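Side-chain contacts in alpha,alpha-trehalose-phosphate synthase (UDP-forming) (Burkholderia xenovorans, PDB 5V0T), which belongs to glycosyltransferase family 20 of the GT-B clan and has two Rossmann-like domains facing each other across a ligand-binding cleft: residues 39-44 with 240-245; 410-415 with 443-448. All blocks are in the same frame, centred on the assembly; numbering follows the deposited sequence.

Contact 1: 39-44 with 240-245; sequences ALKETG and GVYPDE
Lys41 lies alongside Tyr242 and ends at Glu245. Its CG sits between the backbone N and the carbonyl carbon (chi1 73°), and the chain beyond is extended, which carries it toward helix 243-252. Lys41 CE passes Tyr242 CE2 at 4.0 Å, the two side chains running in opposite directions. At the end of the chain, Lys41 NZ forms a salt bridge with Glu245 OE2 at 3.4 Å, and the hydrogen bond within it is weak. Glu245 comes from the opposite direction on an extended chain. Lys41 NZ also has a salt bridge to Asp38, one turn earlier on its own helix, and this is its stronger partner.

Glu42 reaches the far end of the same tyrosine. Its CG is anti to the backbone N (chi1 -167°), and its OE1 comes to 3.4 Å from Tyr242 OH. The carboxylate and the ring stand nearly perpendicular, with their planes 81° apart. Ser455 of helix 454-466 hydrogen-bonds to both Glu42 OE1 and Tyr242 OH, and Arg458 adds a salt bridge to the carboxylate.

Tyr242 is the N-cap residue of helix 243-252 in the second domain, whereas helix 31-43 belongs to the first. The contact therefore spans the two domains at the protein surface. Its direct links are few, and the strongest polar partners lie outside the pair. Charged and hydroxyl groups join the two helices here, with little apolar packing between them.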
loop_
_atom_site.group_PDB
_atom_site.type_symbol
_atom_site.label_atom_id
_atom_site.label_comp_id
_atom_site.label_asym_id
_atom_site.label_seq_id
_atom_site.Cartn_x
_atom_site.Cartn_y
_atom_site.Cartn_z
ATOM N N ALA A 39 -9.461 -3.238 10.195
ATOM C CA ALA A 39 -10.690 -3.960 9.858
ATOM C C ALA A 39 -10.964 -5.093 10.840
ATOM O O ALA A 39 -12.098 -5.258 11.313
ATOM C CB ALA A 39 -10.595 -4.518 8.426
ATOM N N LEU A 40 -9.930 -5.868 11.175
ATOM C CA LEU A 40 -10.109 -7.097 11.940
ATOM C C LEU A 40 -10.400 -6.842 13.410
ATOM O O LEU A 40 -11.155 -7.606 14.022
ATOM C CB LEU A 40 -8.865 -7.975 11.800
ATOM C CG LEU A 40 -8.924 -9.416 12.297
ATOM C CD1 LEU A 40 -10.011 -10.200 11.595
ATOM C CD2 LEU A 40 -7.578 -10.080 12.088
ATOM N N LYS A 41 -9.813 -5.792 14.002
ATOM C CA LYS A 41 -9.994 -5.565 15.429
ATOM C C LYS A 41 -11.447 -5.295 15.782
ATOM O O LYS A 41 -11.832 -5.479 16.936
ATOM C CB LYS A 41 -9.118 -4.399 15.904
ATOM C CG LYS A 41 -9.605 -3.025 15.454
ATOM C CD LYS A 41 -8.542 -1.935 15.645
ATOM C CE LYS A 41 -9.047 -0.576 15.145
ATOM N NZ LYS A 41 -7.979 0.472 15.155
ATOM N N GLU A 42 -12.260 -4.860 14.816
ATOM C CA GLU A 42 -13.649 -4.534 15.119
ATOM C C GLU A 42 -14.500 -5.796 15.185
ATOM O O GLU A 42 -15.287 -5.975 16.117
ATOM C CB GLU A 42 -14.194 -3.557 14.078
ATOM C CG GLU A 42 -15.519 -2.915 14.467
ATOM C CD GLU A 42 -15.965 -1.835 13.485
ATOM O OE1 GLU A 42 -15.553 -1.883 12.312
ATOM O OE2 GLU A 42 -16.732 -0.936 13.885
ATOM N N THR A 43 -14.338 -6.692 14.212
ATOM C CA THR A 43 -15.100 -7.933 14.212
ATOM C C THR A 43 -14.454 -9.005 15.076
ATOM O O THR A 43 -15.158 -9.873 15.587
ATOM C CB THR A 43 -15.244 -8.482 12.787
ATOM O OG1 THR A 43 -13.948 -8.823 12.284
ATOM C CG2 THR A 43 -15.869 -7.451 11.867
ATOM N N GLY A 44 -13.134 -8.984 15.232
ATOM C CA GLY A 44 -12.426 -10.119 15.781
ATOM C C GLY A 44 -12.262 -11.199 14.722
ATOM O O GLY A 44 -12.804 -11.122 13.622
ATOM N N GLY A 240 -9.895 1.960 2.938
ATOM C CA GLY A 240 -9.907 3.268 3.560
ATOM C C GLY A 240 -9.194 3.307 4.898
ATOM O O GLY A 240 -8.375 2.437 5.211
ATOM N N VAL A 241 -9.504 4.325 5.696
ATOM C CA VAL A 241 -8.900 4.542 6.995
ATOM C C VAL A 241 -10.019 4.870 7.984
ATOM O O VAL A 241 -11.200 4.860 7.637
ATOM C CB VAL A 241 -7.841 5.668 6.957
ATOM C CG1 VAL A 241 -6.785 5.384 5.899
ATOM C CG2 VAL A 241 -8.513 7.019 6.661
ATOM N N TYR A 242 -9.641 5.141 9.231
ATOM C CA TYR A 242 -10.561 5.733 10.195
ATOM C C TYR A 242 -10.192 7.206 10.323
ATOM O O TYR A 242 -9.344 7.559 11.152
ATOM C CB TYR A 242 -10.481 5.059 11.565
ATOM C CG TYR A 242 -11.043 3.666 11.640
ATOM C CD1 TYR A 242 -12.385 3.419 11.365
ATOM C CD2 TYR A 242 -10.236 2.596 12.006
ATOM C CE1 TYR A 242 -12.907 2.137 11.449
ATOM C CE2 TYR A 242 -10.744 1.308 12.088
ATOM C CZ TYR A 242 -12.081 1.087 11.813
ATOM O OH TYR A 242 -12.580 -0.186 11.885
ATOM N N PRO A 243 -10.780 8.086 9.513
ATOM C CA PRO A 243 -10.250 9.459 9.442
ATOM C C PRO A 243 -10.391 10.246 10.737
ATOM O O PRO A 243 -9.477 10.997 11.097
ATOM C CB PRO A 243 -11.058 10.083 8.294
ATOM C CG PRO A 243 -12.314 9.258 8.217
ATOM C CD PRO A 243 -11.889 7.861 8.571
ATOM N N ASP A 244 -11.504 10.105 11.455
ATOM C CA ASP A 244 -11.662 10.876 12.691
ATOM C C ASP A 244 -10.776 10.324 13.803
ATOM O O ASP A 244 -10.337 11.078 14.681
ATOM C CB ASP A 244 -13.135 10.917 13.090
ATOM C CG ASP A 244 -13.966 11.753 12.114
ATOM O OD1 ASP A 244 -13.495 12.836 11.688
ATOM O OD2 ASP A 244 -15.069 11.320 11.743
ATOM N N GLU A 245 -10.452 9.030 13.735
ATOM C CA GLU A 245 -9.488 8.435 14.654
ATOM C C GLU A 245 -8.083 8.975 14.401
ATOM O O GLU A 245 -7.338 9.254 15.347
ATOM C CB GLU A 245 -9.537 6.913 14.511
ATOM C CG GLU A 245 -8.655 6.105 15.455
ATOM C CD GLU A 245 -9.079 4.630 15.532
ATOM O OE1 GLU A 245 -10.258 4.324 15.246
ATOM O OE2 GLU A 245 -8.238 3.770 15.875
#

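Contact 2: 410-415 with 443-448; sequences DGALIV and RDMMVQ
Met445 lies against the backbone of Gly411 and Ala412 in the second Rossmann-like domain of the GT-B fold. Strand 413-415 is the outermost strand on one side of its six-stranded parallel sheet. Residues 410-412 are the turn that leads into it, and Met445 projects from helix 435-451, which covers that turn.

The contact is apolar on the helix side and mainly backbone on the other. Met445 CG rests 3.6 Å from Gly411 N. The sulfur goes further along the chain, with Met445 SD 3.7 Å from Ala412 N. It meets a side chain as well, since Ala412 CB lies 4.5 Å from Met445 SD. Gly411 has no side chain, and its CA lies 5.9 Å from Met445 CA, the closest approach of the two backbones by CA.

The shape of the methionine explains its path. CG is anti to the carbonyl carbon (chi1 -70°), and the chain then bends at the sulfur (chi3 -75°), which brings the methyl group back over Gly411.

The polar bonds to this turn come from outside the two segments. Arg441, earlier on the same helix, hydrogen-bonds through NH1 to Gly411 O and more weakly to Ala412 O. Behind the turn, Ala412 packs on Leu397 and Leu399 of the neighbouring strand 396-400. The oxygen held by Arg441 is also touched by the methionine methyl, with Met445 CE 3.8 Å from Gly411 O.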
loop_
_atom_site.group_PDB
_atom_site.type_symbol
_atom_site.label_atom_id
_atom_site.label_comp_id
_atom_site.label_asym_id
_atom_site.label_seq_id
_atom_site.Cartn_x
_atom_site.Cartn_y
_atom_site.Cartn_z
ATOM N N ASP A 410 -10.799 14.127 -4.410
ATOM C CA ASP A 410 -10.936 15.224 -5.371
ATOM C C ASP A 410 -10.233 16.502 -4.919
ATOM O O ASP A 410 -9.803 17.301 -5.760
ATOM C CB ASP A 410 -12.413 15.516 -5.631
ATOM C CG ASP A 410 -13.003 14.620 -6.696
ATOM O OD1 ASP A 410 -12.267 14.244 -7.637
ATOM O OD2 ASP A 410 -14.203 14.292 -6.592
ATOM N N GLY A 411 -10.125 16.728 -3.621
ATOM C CA GLY A 411 -9.509 17.944 -3.132
ATOM C C GLY A 411 -8.002 17.986 -3.183
ATOM O O GLY A 411 -7.403 18.980 -2.771
ATOM N N ALA A 412 -7.354 16.926 -3.652
ATOM C CA ALA A 412 -5.910 16.963 -3.784
ATOM C C ALA A 412 -5.510 17.717 -5.058
ATOM O O ALA A 412 -6.299 17.877 -5.996
ATOM C CB ALA A 412 -5.339 15.544 -3.811
ATOM N N LEU A 413 -4.265 18.179 -5.082
ATOM C CA LEU A 413 -3.631 18.639 -6.311
ATOM C C LEU A 413 -3.030 17.415 -6.989
ATOM O O LEU A 413 -2.014 16.880 -6.530
ATOM C CB LEU A 413 -2.569 19.700 -6.032
ATOM C CG LEU A 413 -3.027 21.026 -5.411
ATOM C CD1 LEU A 413 -1.809 21.857 -4.951
ATOM C CD2 LEU A 413 -3.910 21.836 -6.379
ATOM N N ILE A 414 -3.664 16.974 -8.074
ATOM C CA ILE A 414 -3.272 15.752 -8.781
ATOM C C ILE A 414 -2.144 16.079 -9.742
ATOM O O ILE A 414 -2.224 17.058 -10.495
ATOM C CB ILE A 414 -4.472 15.152 -9.538
ATOM C CG1 ILE A 414 -5.643 14.923 -8.592
ATOM C CG2 ILE A 414 -4.082 13.816 -10.164
ATOM C CD1 ILE A 414 -5.309 13.982 -7.489
ATOM N N VAL A 415 -1.085 15.263 -9.726
ATOM C CA VAL A 415 0.083 15.499 -10.556
ATOM C C VAL A 415 0.478 14.207 -11.251
ATOM O O VAL A 415 0.151 13.106 -10.807
ATOM C CB VAL A 415 1.279 16.049 -9.746
ATOM C CG1 VAL A 415 0.918 17.391 -9.104
ATOM C CG2 VAL A 415 1.690 15.068 -8.693
ATOM N N ARG A 443 -12.408 19.716 3.593
ATOM C CA ARG A 443 -13.770 19.345 3.955
ATOM C C ARG A 443 -14.315 18.278 3.014
ATOM O O ARG A 443 -14.837 17.247 3.456
ATOM C CB ARG A 443 -14.658 20.591 3.943
ATOM C CG ARG A 443 -15.815 20.566 4.900
ATOM C CD ARG A 443 -16.137 21.992 5.348
ATOM N NE ARG A 443 -16.058 22.943 4.241
ATOM C CZ ARG A 443 -15.529 24.161 4.336
ATOM N NH1 ARG A 443 -15.017 24.580 5.490
ATOM N NH2 ARG A 443 -15.503 24.955 3.273
ATOM N N ASP A 444 -14.189 18.500 1.707
ATOM C CA ASP A 444 -14.686 17.519 0.745
ATOM C C ASP A 444 -14.010 16.171 0.933
ATOM O O ASP A 444 -14.665 15.126 0.876
ATOM C CB ASP A 444 -14.469 18.010 -0.689
ATOM C CG ASP A 444 -15.181 19.318 -0.976
ATOM O OD1 ASP A 444 -16.158 19.644 -0.261
ATOM O OD2 ASP A 444 -14.761 20.017 -1.926
ATOM N N MET A 445 -12.698 16.164 1.157
ATOM C CA MET A 445 -12.017 14.884 1.278
ATOM C C MET A 445 -12.415 14.163 2.559
ATOM O O MET A 445 -12.550 12.935 2.561
ATOM C CB MET A 445 -10.509 15.085 1.199
ATOM C CG MET A 445 -10.061 15.479 -0.200
ATOM S SD MET A 445 -8.278 15.480 -0.411
ATOM C CE MET A 445 -7.807 16.971 0.454
ATOM N N MET A 446 -12.622 14.903 3.654
ATOM C CA MET A 446 -13.025 14.268 4.904
ATOM C C MET A 446 -14.384 13.590 4.761
ATOM O O MET A 446 -14.604 12.500 5.304
ATOM C CB MET A 446 -13.050 15.295 6.045
ATOM C CG MET A 446 -11.644 15.685 6.519
ATOM S SD MET A 446 -10.607 14.307 7.108
ATOM C CE MET A 446 -11.270 14.044 8.756
ATOM N N VAL A 447 -15.312 14.225 4.044
ATOM C CA VAL A 447 -16.596 13.585 3.765
ATOM C C VAL A 447 -16.376 12.257 3.046
ATOM O O VAL A 447 -16.927 11.220 3.437
ATOM C CB VAL A 447 -17.501 14.529 2.957
ATOM C CG1 VAL A 447 -18.757 13.804 2.497
ATOM C CG2 VAL A 447 -17.864 15.746 3.807
ATOM N N GLN A 448 -15.537 12.266 2.002
ATOM C CA GLN A 448 -15.257 11.044 1.251
ATOM C C GLN A 448 -14.652 9.977 2.155
ATOM O O GLN A 448 -15.106 8.827 2.172
ATOM C CB GLN A 448 -14.319 11.357 0.082
ATOM C CG GLN A 448 -14.229 10.274 -0.996
ATOM C CD GLN A 448 -13.564 8.980 -0.524
ATOM O OE1 GLN A 448 -12.557 9.008 0.194
ATOM N NE2 GLN A 448 -14.129 7.836 -0.929
#

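Contact 1 closes before contact 2 opens along the chain, and their centres are about 21 Å apart. They meet through helices 243-252 and 435-451. Met446, next to the methionine of contact 2, packs its CE on Pro243 CB at 4.0 Å; Pro243 follows the tyrosine of contact 1 in sequence. Contact 2 lies within the second domain, where helix 435-451 packs on the turn before the edge strand of the parallel sheet. Contact 1 reaches from that domain to helix 31-43 of the first. Helix 454-466 follows helix 435-451 and supplies Ser455 and Arg458 to contact 1. The packing thus runs from the sheet edge to the domain interface.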